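Local coordinates for protein homospermidine synthase (Legionella pneumophila subsp. pneumophila str. Philadelphia 1, PDB 2PH5) that binds NAD and probably catalyses the formation of the polyamine homospermidine, at residues G244-H249 with L460-Q465; T445-R450 with F466-V471; L198-I203 with L311-T316; A239-G244 with T316-Y321. All coordinates share one frame; numbering follows the deposited sequence.

Contact 1 of 4, residues G244-H249 with L460-Q465; sequences GTHEAH and LSDPWQ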
loop_
_atom_site.group_PDB
_atom_site.type_symbol
_atom_site.label_atom_id
_atom_site.label_comp_id
_atom_site.label_asym_id
_atom_site.label_seq_id
_atom_site.Cartn_x
_atom_site.Cartn_y
_atom_site.Cartn_z
ATOM N N GLY A 244 -13.454 18.565 17.913
ATOM C CA GLY A 244 -14.445 19.598 17.683
ATOM C C GLY A 244 -15.642 19.460 18.604
ATOM O O GLY A 244 -15.995 18.353 19.008
ATOM N N THR A 245 -16.269 20.585 18.938
ATOM C CA THR A 245 -17.435 20.580 19.818
ATOM C C THR A 245 -18.672 19.898 19.218
ATOM O O THR A 245 -19.597 19.563 19.947
ATOM C CB THR A 245 -17.808 22.012 20.248
ATOM O OG1 THR A 245 -17.698 22.896 19.127
ATOM C CG2 THR A 245 -16.885 22.491 21.358
ATOM N N HIS A 246 -18.690 19.673 17.907
ATOM C CA HIS A 246 -19.844 19.020 17.292
ATOM C C HIS A 246 -19.788 17.509 17.439
ATOM O O HIS A 246 -20.828 16.853 17.412
ATOM C CB HIS A 246 -19.939 19.347 15.800
ATOM C CG HIS A 246 -19.053 18.498 14.942
ATOM N ND1 HIS A 246 -17.680 18.628 14.932
ATOM C CD2 HIS A 246 -19.338 17.465 14.111
ATOM C CE1 HIS A 246 -17.160 17.710 14.136
ATOM N NE2 HIS A 246 -18.145 16.991 13.626
ATOM N N GLU A 247 -18.579 16.959 17.571
ATOM C CA GLU A 247 -18.388 15.512 17.702
ATOM C C GLU A 247 -19.323 14.923 18.734
ATOM O O GLU A 247 -19.358 15.359 19.888
ATOM C CB GLU A 247 -16.943 15.180 18.100
ATOM C CG GLU A 247 -15.875 15.653 17.123
ATOM C CD GLU A 247 -15.925 14.944 15.775
ATOM O OE1 GLU A 247 -15.076 15.264 14.917
ATOM O OE2 GLU A 247 -16.801 14.078 15.571
ATOM N N ALA A 248 -20.070 13.912 18.315
ATOM C CA ALA A 248 -21.032 13.257 19.190
ATOM C C ALA A 248 -20.671 11.802 19.475
ATOM O O ALA A 248 -21.436 11.086 20.121
ATOM C CB ALA A 248 -22.425 13.341 18.557
ATOM N N HIS A 249 -19.505 11.373 19.003
ATOM C CA HIS A 249 -19.045 9.990 19.197
ATOM C C HIS A 249 -17.642 9.958 19.798
ATOM O O HIS A 249 -16.815 10.810 19.497
ATOM C CB HIS A 249 -19.046 9.269 17.850
ATOM C CG HIS A 249 -20.404 9.142 17.236
ATOM N ND1 HIS A 249 -21.246 8.086 17.508
ATOM C CD2 HIS A 249 -21.077 9.950 16.381
ATOM C CE1 HIS A 249 -22.378 8.246 16.846
ATOM N NE2 HIS A 249 -22.302 9.369 16.154
ATOM N N LEU A 460 -25.990 8.904 9.911
ATOM C CA LEU A 460 -26.673 9.645 8.852
ATOM C C LEU A 460 -27.080 11.046 9.287
ATOM O O LEU A 460 -27.300 11.924 8.457
ATOM C CB LEU A 460 -27.916 8.877 8.398
ATOM C CG LEU A 460 -27.617 7.493 7.811
ATOM C CD1 LEU A 460 -28.917 6.744 7.538
ATOM C CD2 LEU A 460 -26.806 7.660 6.537
ATOM N N SER A 461 -27.172 11.240 10.597
ATOM C CA SER A 461 -27.562 12.514 11.181
ATOM C C SER A 461 -26.607 13.652 10.836
ATOM O O SER A 461 -27.025 14.765 10.524
ATOM C CB SER A 461 -27.647 12.362 12.699
ATOM O OG SER A 461 -27.414 13.596 13.349
ATOM N N ASP A 462 -25.316 13.370 10.899
ATOM C CA ASP A 462 -24.319 14.384 10.617
ATOM C C ASP A 462 -23.108 13.724 9.980
ATOM O O ASP A 462 -22.292 13.096 10.660
ATOM C CB ASP A 462 -23.922 15.082 11.913
ATOM C CG ASP A 462 -22.840 16.101 11.705
ATOM O OD1 ASP A 462 -22.299 16.602 12.714
ATOM O OD2 ASP A 462 -22.528 16.402 10.532
ATOM N N PRO A 463 -22.971 13.878 8.658
ATOM C CA PRO A 463 -21.867 13.299 7.894
ATOM C C PRO A 463 -20.505 13.779 8.351
ATOM O O PRO A 463 -19.501 13.085 8.202
ATOM C CB PRO A 463 -22.190 13.717 6.462
ATOM C CG PRO A 463 -22.844 15.043 6.646
ATOM C CD PRO A 463 -23.746 14.821 7.832
ATOM N N TRP A 464 -20.470 14.964 8.937
ATOM C CA TRP A 464 -19.199 15.502 9.384
ATOM C C TRP A 464 -18.731 14.982 10.734
ATOM O O TRP A 464 -17.860 15.578 11.355
ATOM C CB TRP A 464 -19.285 17.013 9.391
ATOM C CG TRP A 464 -19.729 17.520 8.080
ATOM C CD1 TRP A 464 -20.748 18.389 7.847
ATOM C CD2 TRP A 464 -19.148 17.220 6.804
ATOM N NE1 TRP A 464 -20.841 18.660 6.502
ATOM C CE2 TRP A 464 -19.870 17.956 5.837
ATOM C CE3 TRP A 464 -18.089 16.403 6.383
ATOM C CZ2 TRP A 464 -19.566 17.906 4.468
ATOM C CZ3 TRP A 464 -17.786 16.351 5.022
ATOM C CH2 TRP A 464 -18.525 17.103 4.080
ATOM N N GLN A 465 -19.301 13.870 11.187
ATOM C CA GLN A 465 -18.901 13.279 12.462
ATOM C C GLN A 465 -17.673 12.403 12.260
ATOM O O GLN A 465 -17.623 11.610 11.318
ATOM C CB GLN A 465 -20.030 12.413 13.034
ATOM C CG GLN A 465 -21.188 13.203 13.601
ATOM C CD GLN A 465 -20.890 13.770 14.968
ATOM O OE1 GLN A 465 -21.236 14.910 15.266
ATOM N NE2 GLN A 465 -20.267 12.973 15.814
HETATM O O HOH W 1 -14.895 14.893 12.128
#

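Contact 2 of 4, residues T445-R450 with F466-V471; sequences TPLKNR and FFNIRV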
loop_
_atom_site.group_PDB
_atom_site.type_symbol
_atom_site.label_atom_id
_atom_site.label_comp_id
_atom_site.label_asym_id
_atom_site.label_seq_id
_atom_site.Cartn_x
_atom_site.Cartn_y
_atom_site.Cartn_z
ATOM N N THR A 445 -19.306 13.953 0.671
ATOM C CA THR A 445 -19.349 13.804 2.121
ATOM C C THR A 445 -18.888 12.377 2.368
ATOM O O THR A 445 -18.966 11.540 1.478
ATOM C CB THR A 445 -20.764 13.954 2.732
ATOM O OG1 THR A 445 -21.381 12.664 2.819
ATOM C CG2 THR A 445 -21.625 14.874 1.890
ATOM N N PRO A 446 -18.389 12.080 3.576
ATOM C CA PRO A 446 -17.932 10.713 3.858
ATOM C C PRO A 446 -19.083 9.722 3.937
ATOM O O PRO A 446 -18.882 8.547 4.232
ATOM C CB PRO A 446 -17.201 10.858 5.191
ATOM C CG PRO A 446 -17.922 11.979 5.851
ATOM C CD PRO A 446 -18.120 12.974 4.719
ATOM N N LEU A 447 -20.285 10.209 3.654
ATOM C CA LEU A 447 -21.479 9.375 3.716
ATOM C C LEU A 447 -21.935 8.825 2.365
ATOM O O LEU A 447 -22.668 7.839 2.312
ATOM C CB LEU A 447 -22.616 10.156 4.372
ATOM C CG LEU A 447 -23.162 9.618 5.694
ATOM C CD1 LEU A 447 -22.039 9.203 6.617
ATOM C CD2 LEU A 447 -24.024 10.697 6.347
ATOM N N LYS A 448 -21.508 9.448 1.274
ATOM C CA LYS A 448 -21.918 8.966 -0.035
ATOM C C LYS A 448 -20.853 8.136 -0.735
ATOM O O LYS A 448 -19.714 8.052 -0.273
ATOM C CB LYS A 448 -22.357 10.133 -0.921
ATOM C CG LYS A 448 -21.418 11.304 -0.940
ATOM C CD LYS A 448 -22.213 12.598 -0.868
ATOM C CE LYS A 448 -23.273 12.677 -1.958
ATOM N NZ LYS A 448 -24.158 13.859 -1.750
ATOM N N ASN A 449 -21.247 7.522 -1.851
ATOM C CA ASN A 449 -20.377 6.657 -2.647
ATOM C C ASN A 449 -19.913 5.491 -1.791
ATOM O O ASN A 449 -18.965 4.786 -2.135
ATOM C CB ASN A 449 -19.165 7.420 -3.177
ATOM C CG ASN A 449 -19.554 8.575 -4.072
ATOM O OD1 ASN A 449 -20.317 8.407 -5.025
ATOM N ND2 ASN A 449 -19.025 9.761 -3.772
ATOM N N ARG A 450 -20.599 5.302 -0.668
ATOM C CA ARG A 450 -20.291 4.226 0.257
ATOM C C ARG A 450 -20.514 2.879 -0.396
ATOM O O ARG A 450 -21.297 2.751 -1.339
ATOM C CB ARG A 450 -21.175 4.329 1.500
ATOM C CG ARG A 450 -20.725 5.367 2.515
ATOM C CD ARG A 450 -19.577 4.845 3.350
ATOM N NE ARG A 450 -19.395 5.648 4.549
ATOM C CZ ARG A 450 -18.750 5.231 5.631
ATOM N NH1 ARG A 450 -18.628 6.020 6.684
ATOM N NH2 ARG A 450 -18.232 4.016 5.669
ATOM N N PHE A 466 -16.696 12.523 13.152
ATOM C CA PHE A 466 -15.483 11.720 13.041
ATOM C C PHE A 466 -15.845 10.234 12.927
ATOM O O PHE A 466 -15.142 9.451 12.284
ATOM C CB PHE A 466 -14.568 11.962 14.245
ATOM C CG PHE A 466 -13.206 11.339 14.105
ATOM C CD1 PHE A 466 -12.795 10.334 14.977
ATOM C CD2 PHE A 466 -12.336 11.744 13.084
ATOM C CE1 PHE A 466 -11.546 9.741 14.836
ATOM C CE2 PHE A 466 -11.085 11.154 12.938
ATOM C CZ PHE A 466 -10.686 10.150 13.815
ATOM N N PHE A 467 -16.963 9.863 13.536
ATOM C CA PHE A 467 -17.453 8.490 13.502
ATOM C C PHE A 467 -17.604 8.007 12.043
ATOM O O PHE A 467 -17.405 6.824 11.757
ATOM C CB PHE A 467 -18.801 8.432 14.233
ATOM C CG PHE A 467 -19.300 7.044 14.506
ATOM C CD1 PHE A 467 -18.690 6.241 15.461
ATOM C CD2 PHE A 467 -20.410 6.555 13.833
ATOM C CE1 PHE A 467 -19.185 4.968 15.744
ATOM C CE2 PHE A 467 -20.915 5.287 14.106
ATOM C CZ PHE A 467 -20.302 4.490 15.064
ATOM N N ASN A 468 -17.948 8.918 11.129
ATOM C CA ASN A 468 -18.116 8.564 9.713
ATOM C C ASN A 468 -16.829 8.700 8.899
ATOM O O ASN A 468 -16.629 7.991 7.912
ATOM C CB ASN A 468 -19.177 9.443 9.033
ATOM C CG ASN A 468 -20.546 9.315 9.664
ATOM O OD1 ASN A 468 -21.070 8.209 9.840
ATOM N ND2 ASN A 468 -21.146 10.454 9.996
ATOM N N ILE A 469 -15.964 9.621 9.308
ATOM C CA ILE A 469 -14.722 9.862 8.588
ATOM C C ILE A 469 -13.657 8.792 8.829
ATOM O O ILE A 469 -13.025 8.318 7.884
ATOM C CB ILE A 469 -14.186 11.271 8.922
ATOM C CG1 ILE A 469 -15.183 12.310 8.383
ATOM C CG2 ILE A 469 -12.800 11.479 8.303
ATOM C CD1 ILE A 469 -15.051 13.696 8.977
ATOM N N ARG A 470 -13.468 8.390 10.080
ATOM C CA ARG A 470 -12.482 7.364 10.357
ATOM C C ARG A 470 -12.896 6.021 9.766
ATOM O O ARG A 470 -13.981 5.517 10.042
ATOM C CB ARG A 470 -12.269 7.179 11.851
ATOM C CG ARG A 470 -11.165 6.184 12.125
ATOM C CD ARG A 470 -11.219 5.702 13.520
ATOM N NE ARG A 470 -10.165 4.745 13.810
ATOM C CZ ARG A 470 -9.845 4.378 15.043
ATOM N NH1 ARG A 470 -8.874 3.498 15.256
ATOM N NH2 ARG A 470 -10.497 4.909 16.069
ATOM N N VAL A 471 -12.010 5.448 8.962
ATOM C CA VAL A 471 -12.257 4.168 8.324
ATOM C C VAL A 471 -12.105 3.052 9.347
ATOM O O VAL A 471 -11.005 2.562 9.582
ATOM C CB VAL A 471 -11.271 3.952 7.161
ATOM C CG1 VAL A 471 -11.497 2.596 6.510
ATOM C CG2 VAL A 471 -11.445 5.068 6.145
#

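Contact 3 of 4, residues L198-I203 with L311-T316; sequences LGIKVI and LLYRPT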
loop_
_atom_site.group_PDB
_atom_site.type_symbol
_atom_site.label_atom_id
_atom_site.label_comp_id
_atom_site.label_asym_id
_atom_site.label_seq_id
_atom_site.Cartn_x
_atom_site.Cartn_y
_atom_site.Cartn_z
ATOM N N LEU A 198 -19.804 30.458 10.189
ATOM C CA LEU A 198 -19.888 29.792 8.886
ATOM C C LEU A 198 -20.260 28.306 8.967
ATOM O O LEU A 198 -20.413 27.651 7.939
ATOM C CB LEU A 198 -18.571 29.948 8.120
ATOM C CG LEU A 198 -18.456 31.187 7.229
ATOM C CD1 LEU A 198 -19.126 32.385 7.886
ATOM C CD2 LEU A 198 -16.997 31.461 6.954
ATOM N N GLY A 199 -20.390 27.772 10.180
ATOM C CA GLY A 199 -20.779 26.375 10.336
ATOM C C GLY A 199 -19.708 25.315 10.142
ATOM O O GLY A 199 -20.009 24.134 9.951
ATOM N N ILE A 200 -18.454 25.742 10.193
ATOM C CA ILE A 200 -17.334 24.842 10.036
ATOM C C ILE A 200 -17.291 23.881 11.204
ATOM O O ILE A 200 -17.091 24.289 12.348
ATOM C CB ILE A 200 -16.017 25.605 10.003
ATOM C CG1 ILE A 200 -16.099 26.728 8.967
ATOM C CG2 ILE A 200 -14.880 24.655 9.666
ATOM C CD1 ILE A 200 -16.375 26.244 7.561
ATOM N N LYS A 201 -17.479 22.601 10.910
ATOM C CA LYS A 201 -17.461 21.575 11.941
ATOM C C LYS A 201 -16.131 20.830 11.967
ATOM O O LYS A 201 -15.718 20.314 13.005
ATOM C CB LYS A 201 -18.595 20.579 11.705
ATOM C CG LYS A 201 -19.984 21.155 11.882
ATOM C CD LYS A 201 -21.030 20.118 11.510
ATOM C CE LYS A 201 -22.427 20.584 11.840
ATOM N NZ LYS A 201 -23.374 19.448 11.691
ATOM N N VAL A 202 -15.462 20.778 10.820
ATOM C CA VAL A 202 -14.191 20.081 10.727
ATOM C C VAL A 202 -13.315 20.611 9.591
ATOM O O VAL A 202 -13.799 20.910 8.495
ATOM C CB VAL A 202 -14.420 18.545 10.558
ATOM C CG1 VAL A 202 -15.418 18.289 9.455
ATOM C CG2 VAL A 202 -13.108 17.828 10.253
ATOM N N ILE A 203 -12.022 20.737 9.881
ATOM C CA ILE A 203 -11.031 21.210 8.924
ATOM C C ILE A 203 -9.966 20.133 8.719
ATOM O O ILE A 203 -9.387 19.638 9.682
ATOM C CB ILE A 203 -10.299 22.477 9.430
ATOM C CG1 ILE A 203 -11.250 23.674 9.503
ATOM C CG2 ILE A 203 -9.130 22.791 8.510
ATOM C CD1 ILE A 203 -10.547 24.983 9.890
ATOM N N LEU A 311 -15.771 26.545 26.860
ATOM C CA LEU A 311 -15.693 26.536 25.408
ATOM C C LEU A 311 -17.084 26.497 24.809
ATOM O O LEU A 311 -17.966 25.782 25.286
ATOM C CB LEU A 311 -14.886 25.340 24.892
ATOM C CG LEU A 311 -15.573 23.979 24.813
ATOM C CD1 LEU A 311 -14.644 22.981 24.144
ATOM C CD2 LEU A 311 -15.950 23.515 26.213
ATOM N N LEU A 312 -17.267 27.284 23.756
ATOM C CA LEU A 312 -18.535 27.363 23.055
ATOM C C LEU A 312 -18.392 26.673 21.701
ATOM O O LEU A 312 -19.234 25.864 21.315
ATOM C CB LEU A 312 -18.917 28.828 22.852
ATOM C CG LEU A 312 -18.875 29.695 24.113
ATOM C CD1 LEU A 312 -19.155 31.153 23.752
ATOM C CD2 LEU A 312 -19.899 29.185 25.118
ATOM N N TYR A 313 -17.307 26.992 20.998
ATOM C CA TYR A 313 -17.042 26.438 19.678
ATOM C C TYR A 313 -15.600 26.023 19.417
ATOM O O TYR A 313 -14.649 26.642 19.905
ATOM C CB TYR A 313 -17.427 27.441 18.605
ATOM C CG TYR A 313 -16.900 27.074 17.241
ATOM C CD1 TYR A 313 -17.482 26.043 16.501
ATOM C CD2 TYR A 313 -15.836 27.786 16.668
ATOM C CE1 TYR A 313 -17.024 25.737 15.216
ATOM C CE2 TYR A 313 -15.371 27.490 15.389
ATOM C CZ TYR A 313 -15.973 26.473 14.669
ATOM O OH TYR A 313 -15.570 26.228 13.383
ATOM N N ARG A 314 -15.454 24.992 18.596
ATOM C CA ARG A 314 -14.153 24.473 18.236
ATOM C C ARG A 314 -14.344 23.382 17.200
ATOM O O ARG A 314 -15.086 22.429 17.419
ATOM C CB ARG A 314 -13.471 23.895 19.467
ATOM C CG ARG A 314 -12.135 23.263 19.198
ATOM C CD ARG A 314 -11.746 22.345 20.347
ATOM N NE ARG A 314 -11.335 23.082 21.533
ATOM C CZ ARG A 314 -11.302 22.566 22.756
ATOM N NH1 ARG A 314 -11.664 21.305 22.956
ATOM N NH2 ARG A 314 -10.897 23.311 23.774
ATOM N N PRO A 315 -13.694 23.520 16.041
ATOM C CA PRO A 315 -13.810 22.515 14.982
ATOM C C PRO A 315 -12.822 21.379 15.202
ATOM O O PRO A 315 -11.873 21.508 15.974
ATOM C CB PRO A 315 -13.483 23.310 13.724
ATOM C CG PRO A 315 -12.429 24.254 14.219
ATOM C CD PRO A 315 -13.001 24.727 15.548
ATOM N N THR A 316 -13.060 20.257 14.538
ATOM C CA THR A 316 -12.153 19.128 14.635
ATOM C C THR A 316 -11.076 19.418 13.589
ATOM O O THR A 316 -11.386 19.872 12.483
ATOM C CB THR A 316 -12.891 17.794 14.330
ATOM O OG1 THR A 316 -13.660 17.406 15.475
ATOM C CG2 THR A 316 -11.908 16.681 13.983
#

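Contact 4 of 4, residues A239-G244 with T316-Y321; sequences AEIGWG and TVHYAY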
loop_
_atom_site.group_PDB
_atom_site.type_symbol
_atom_site.label_atom_id
_atom_site.label_comp_id
_atom_site.label_asym_id
_atom_site.label_seq_id
_atom_site.Cartn_x
_atom_site.Cartn_y
_atom_site.Cartn_z
ATOM N N ALA A 239 -2.027 8.748 16.714
ATOM C CA ALA A 239 -2.903 9.712 16.046
ATOM C C ALA A 239 -3.288 10.885 16.958
ATOM O O ALA A 239 -3.775 10.678 18.073
ATOM C CB ALA A 239 -4.163 9.005 15.544
ATOM N N GLU A 240 -3.055 12.108 16.474
ATOM C CA GLU A 240 -3.373 13.337 17.212
ATOM C C GLU A 240 -4.518 14.071 16.521
ATOM O O GLU A 240 -4.458 14.330 15.318
ATOM C CB GLU A 240 -2.151 14.254 17.293
ATOM C CG GLU A 240 -2.339 15.445 18.228
ATOM C CD GLU A 240 -1.125 16.354 18.267
ATOM O OE1 GLU A 240 -0.055 15.910 18.736
ATOM O OE2 GLU A 240 -1.236 17.513 17.825
ATOM N N ILE A 241 -5.549 14.425 17.285
ATOM C CA ILE A 241 -6.724 15.075 16.715
ATOM C C ILE A 241 -7.321 16.219 17.537
ATOM O O ILE A 241 -7.510 16.093 18.746
ATOM C CB ILE A 241 -7.838 14.031 16.500
ATOM C CG1 ILE A 241 -7.271 12.784 15.820
ATOM C CG2 ILE A 241 -8.959 14.627 15.671
ATOM C CD1 ILE A 241 -8.209 11.596 15.843
ATOM N N GLY A 242 -7.620 17.332 16.870
ATOM C CA GLY A 242 -8.245 18.456 17.551
ATOM C C GLY A 242 -9.715 18.088 17.671
ATOM O O GLY A 242 -10.403 17.943 16.659
ATOM N N TRP A 243 -10.206 17.916 18.896
ATOM C CA TRP A 243 -11.599 17.522 19.084
ATOM C C TRP A 243 -12.599 18.664 18.926
ATOM O O TRP A 243 -12.598 19.609 19.709
ATOM C CB TRP A 243 -11.786 16.870 20.448
ATOM C CG TRP A 243 -12.861 15.822 20.452
ATOM C CD1 TRP A 243 -13.855 15.668 21.377
ATOM C CD2 TRP A 243 -13.023 14.753 19.511
ATOM N NE1 TRP A 243 -14.624 14.571 21.073
ATOM C CE2 TRP A 243 -14.135 13.989 19.933
ATOM C CE3 TRP A 243 -12.336 14.365 18.351
ATOM C CZ2 TRP A 243 -14.577 12.857 19.236
ATOM C CZ3 TRP A 243 -12.777 13.242 17.658
ATOM C CH2 TRP A 243 -13.889 12.501 18.106
ATOM N N GLY A 244 -13.454 18.565 17.913
ATOM C CA GLY A 244 -14.445 19.598 17.683
ATOM C C GLY A 244 -15.642 19.460 18.604
ATOM O O GLY A 244 -15.995 18.353 19.008
ATOM N N THR A 316 -13.060 20.257 14.538
ATOM C CA THR A 316 -12.153 19.128 14.635
ATOM C C THR A 316 -11.076 19.418 13.589
ATOM O O THR A 316 -11.386 19.872 12.483
ATOM C CB THR A 316 -12.891 17.794 14.330
ATOM O OG1 THR A 316 -13.660 17.406 15.475
ATOM C CG2 THR A 316 -11.908 16.681 13.983
ATOM N N VAL A 317 -9.819 19.192 13.955
ATOM C CA VAL A 317 -8.704 19.440 13.052
ATOM C C VAL A 317 -7.671 18.322 13.095
ATOM O O VAL A 317 -7.188 17.949 14.166
ATOM C CB VAL A 317 -7.958 20.753 13.394
ATOM C CG1 VAL A 317 -6.874 21.016 12.348
ATOM C CG2 VAL A 317 -8.938 21.918 13.458
ATOM N N HIS A 318 -7.338 17.806 11.918
ATOM C CA HIS A 318 -6.347 16.763 11.788
ATOM C C HIS A 318 -5.894 16.656 10.336
ATOM O O HIS A 318 -6.474 17.280 9.447
ATOM C CB HIS A 318 -6.882 15.415 12.309
ATOM C CG HIS A 318 -7.956 14.804 11.465
ATOM N ND1 HIS A 318 -7.715 14.296 10.206
ATOM C CD2 HIS A 318 -9.265 14.565 11.723
ATOM C CE1 HIS A 318 -8.827 13.767 9.729
ATOM N NE2 HIS A 318 -9.783 13.916 10.629
ATOM N N TYR A 319 -4.851 15.861 10.121
ATOM C CA TYR A 319 -4.232 15.663 8.817
ATOM C C TYR A 319 -4.789 14.408 8.105
ATOM O O TYR A 319 -5.034 13.383 8.739
ATOM C CB TYR A 319 -2.708 15.547 9.048
ATOM C CG TYR A 319 -1.796 15.735 7.846
ATOM C CD1 TYR A 319 -0.433 15.408 7.921
ATOM C CD2 TYR A 319 -2.288 16.230 6.635
ATOM C CE1 TYR A 319 0.417 15.566 6.808
ATOM C CE2 TYR A 319 -1.458 16.394 5.523
ATOM C CZ TYR A 319 -0.109 16.062 5.618
ATOM O OH TYR A 319 0.707 16.237 4.519
ATOM N N ALA A 320 -5.008 14.512 6.794
ATOM C CA ALA A 320 -5.498 13.408 5.953
ATOM C C ALA A 320 -4.490 13.347 4.801
ATOM O O ALA A 320 -4.699 13.943 3.739
ATOM C CB ALA A 320 -6.902 13.726 5.417
ATOM N N TYR A 321 -3.398 12.628 5.027
ATOM C CA TYR A 321 -2.300 12.524 4.068
ATOM C C TYR A 321 -2.252 11.271 3.215
ATOM O O TYR A 321 -2.471 10.161 3.692
ATOM C CB TYR A 321 -0.969 12.633 4.820
ATOM C CG TYR A 321 0.279 12.691 3.954
ATOM C CD1 TYR A 321 1.442 12.028 4.339
ATOM C CD2 TYR A 321 0.326 13.476 2.795
ATOM C CE1 TYR A 321 2.617 12.147 3.607
ATOM C CE2 TYR A 321 1.508 13.603 2.053
ATOM C CZ TYR A 321 2.649 12.936 2.468
ATOM O OH TYR A 321 3.820 13.065 1.755
HETATM O O HOH W 2 -3.279 14.850 12.238
#

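Contact 1 of 4, residues G244-H249 with L460-Q465
His-246 donates from NE2 to the backbone carbonyl of Trp-464. The bond to Trp-464 O spans 2.7 Å and arrives from above the carbonyl plane, 48° out of it. The imidazole gets there with CG between the backbone N and the carbonyl carbon (chi1 82°), near the middle of a type I turn that runs from Gly-244 to Glu-247. Its CD2 edge also comes 3.4 Å from OD1 of Asp-462, ring and carboxylate planes standing 60° apart. Glu-247 is next: a water donates both to its OE1, at 2.8 Å, and to Trp-464 O, giving that carbonyl a second donor. OE1 is further tied to Thr-316 OG1, while OE2 accepts from the backbone N of Phe-466. Ala-248 and His-249 then lie against the amide end of Gln-465; the imidazole of His-249 in turn bonds through NE2 to Asp-459. On the opposing loop, Trp-464 N donates to Asp-462 OD2 at 3.0 Å, an Asx turn inside a type I turn. Two irregular segments are thus joined by the imidazole bond and the shared water: one leads from strand 238-242 to strand 254-255, and the other runs into helix 466-469, with Gln-465 as its N-cap residue and Phe-467 on the helix stacked against His-249.

Contact 2 of 4, residues T445-R450 with F466-V471
Arg-450 NE donates to Pro-446 O across 3.0 Å, in the carbonyl plane, and both residues also meet the short helix 466-469, Arg-450 at Asn-468 and Pro-446 at Ile-469. NH1 of Arg-450 lies 3.1 Å from Asn-468 O, but the angle is too poor for a hydrogen bond; that carbonyl has a weak bond to Arg-277 instead. Ring atom CG of Pro-446 rests 3.7 Å from CG1 of Ile-469, the main apolar touch here. Pro-446 and Leu-447 are the middle residues of a type I turn from Thr-445 to Lys-448, so the contact is a turn of the loop after strand 436-442 laid against the single-turn helix 466-469, close to the C-terminal end of the chain. Leu-447 approaches with one methyl: CD1 comes 3.4 Å from CG of Asn-468 and almost as near to both terminal atoms of the amide. The polar end of that amide is engaged elsewhere, OD1 accepting from the backbone N of Asp-459. At the end of the helix and just beyond it, Ile-469 and Val-471 bond through their backbones to Arg-277 and Met-275, alongside strand 275-278. Arg-450 NH2 has long, weak ion pairs with Glu-456 and with Glu-338 of the second subunit.

Contact 3 of 4, residues L198-I203 with L311-T316
Tyr-313 reaches across to Ile-200 with the far end of its ring. From CB, the CG atom is anti to the backbone N (chi1 167°), and the ring extends from there toward segment 198-203. One face lies beneath the backbone N of Pro-315, which stands 3.9 Å above the plane and offset toward the rim. Farther out, CE1 comes 3.2 Å from Ile-200 O, which sits at the ring edge near its plane. At the tip, OH donates to Ile-200 O over 2.7 Å, and it also touches CB of the same isoleucine. The phenol thus gives this carbonyl a donor just ahead of the point where the two segments become sheet neighbours.

That pairing is parallel, and it shows the usual logic of such a bridge: one residue bonds to the two neighbours of its partner. Thr-316 N donates to Lys-201 O at 3.1 Å. Ile-203 N then donates to Thr-316 O at 2.8 Å, nearly along the C=O axis. Between these bonds Val-202 faces Thr-316, its CA bringing a C-H to Thr-316 O at 3.3 Å. The two side chains lie side by side and point the same way, with CG2 of each 4.1 Å apart, while Thr-316 OG1 is bound to Glu-247.

On its other side the first strand pairs with 352-364, where Lys-201 and Val-202 both face Met-364 in a classic beta bulge. Helix 188-197 ends in a Schellman motif at Gly-199, and its Ala-195 and Met-196 pack against the Tyr-313 side chain.

Contact 4 of 4, residues A239-G244 with T316-Y321
Gly-242 and Val-317 carry the backbone part of this contact, an antiparallel hydrogen-bonded pair. Gly-242 N donates to Val-317 O at 2.8 Å, and Val-317 N returns a bond to Gly-242 O at 3.0 Å. The same glycine carbonyl takes a short C-H contact from CA of Thr-316. It is a single bridge between these segments; the strand axes make 145°.

A side chain continues the join where the backbones stop pairing: Thr-316 OG1, beside its own backbone N and anti to the carbonyl carbon (chi1 -78°), accepts from Gly-244 N over 2.7 Å. The hydroxyl is also hydrogen-bonded to Glu-247 OE1. Here the two backbones come close, with CA of Gly-244 only 3.8 Å from CA of Thr-316. A water accepts from Tyr-319 N at 2.8 Å, and its link back to Glu-240 O is weak.

The apolar contacts centre on Ile-241. Its CG2 lies 4.0 Å from CG2 of Thr-316 and just as far from CD2 of His-318, all three side chains pointing the same way.

Here a single bridge links two sheets: strand 238-242, at the edge of a small antiparallel sheet, is fastened to strand 311-322 of the mixed sheet in the saccharopine dehydrogenase-like C-terminal domain.

How the contacts relate
Thr-316 is the residue on which three contacts converge. It belongs to contacts 3 and 4, and its OG1 lies 2.6 Å from Glu-247 OE1 of contact 1, which itself shares Gly-244 with contact 4. Contact 2 joins the group through Phe-466: its backbone N is 2.9 Å from Glu-247 OE2, and its ring atom CZ is 3.5 Å from Ile-241 CD1. Contacts 2 and 3 do not touch, their centres being about 18 Å apart. Contacts 1 and 2 lie away from the NAD site, whereas in contact 4 the side chain of Glu-240 is about 14 Å from bound NAD.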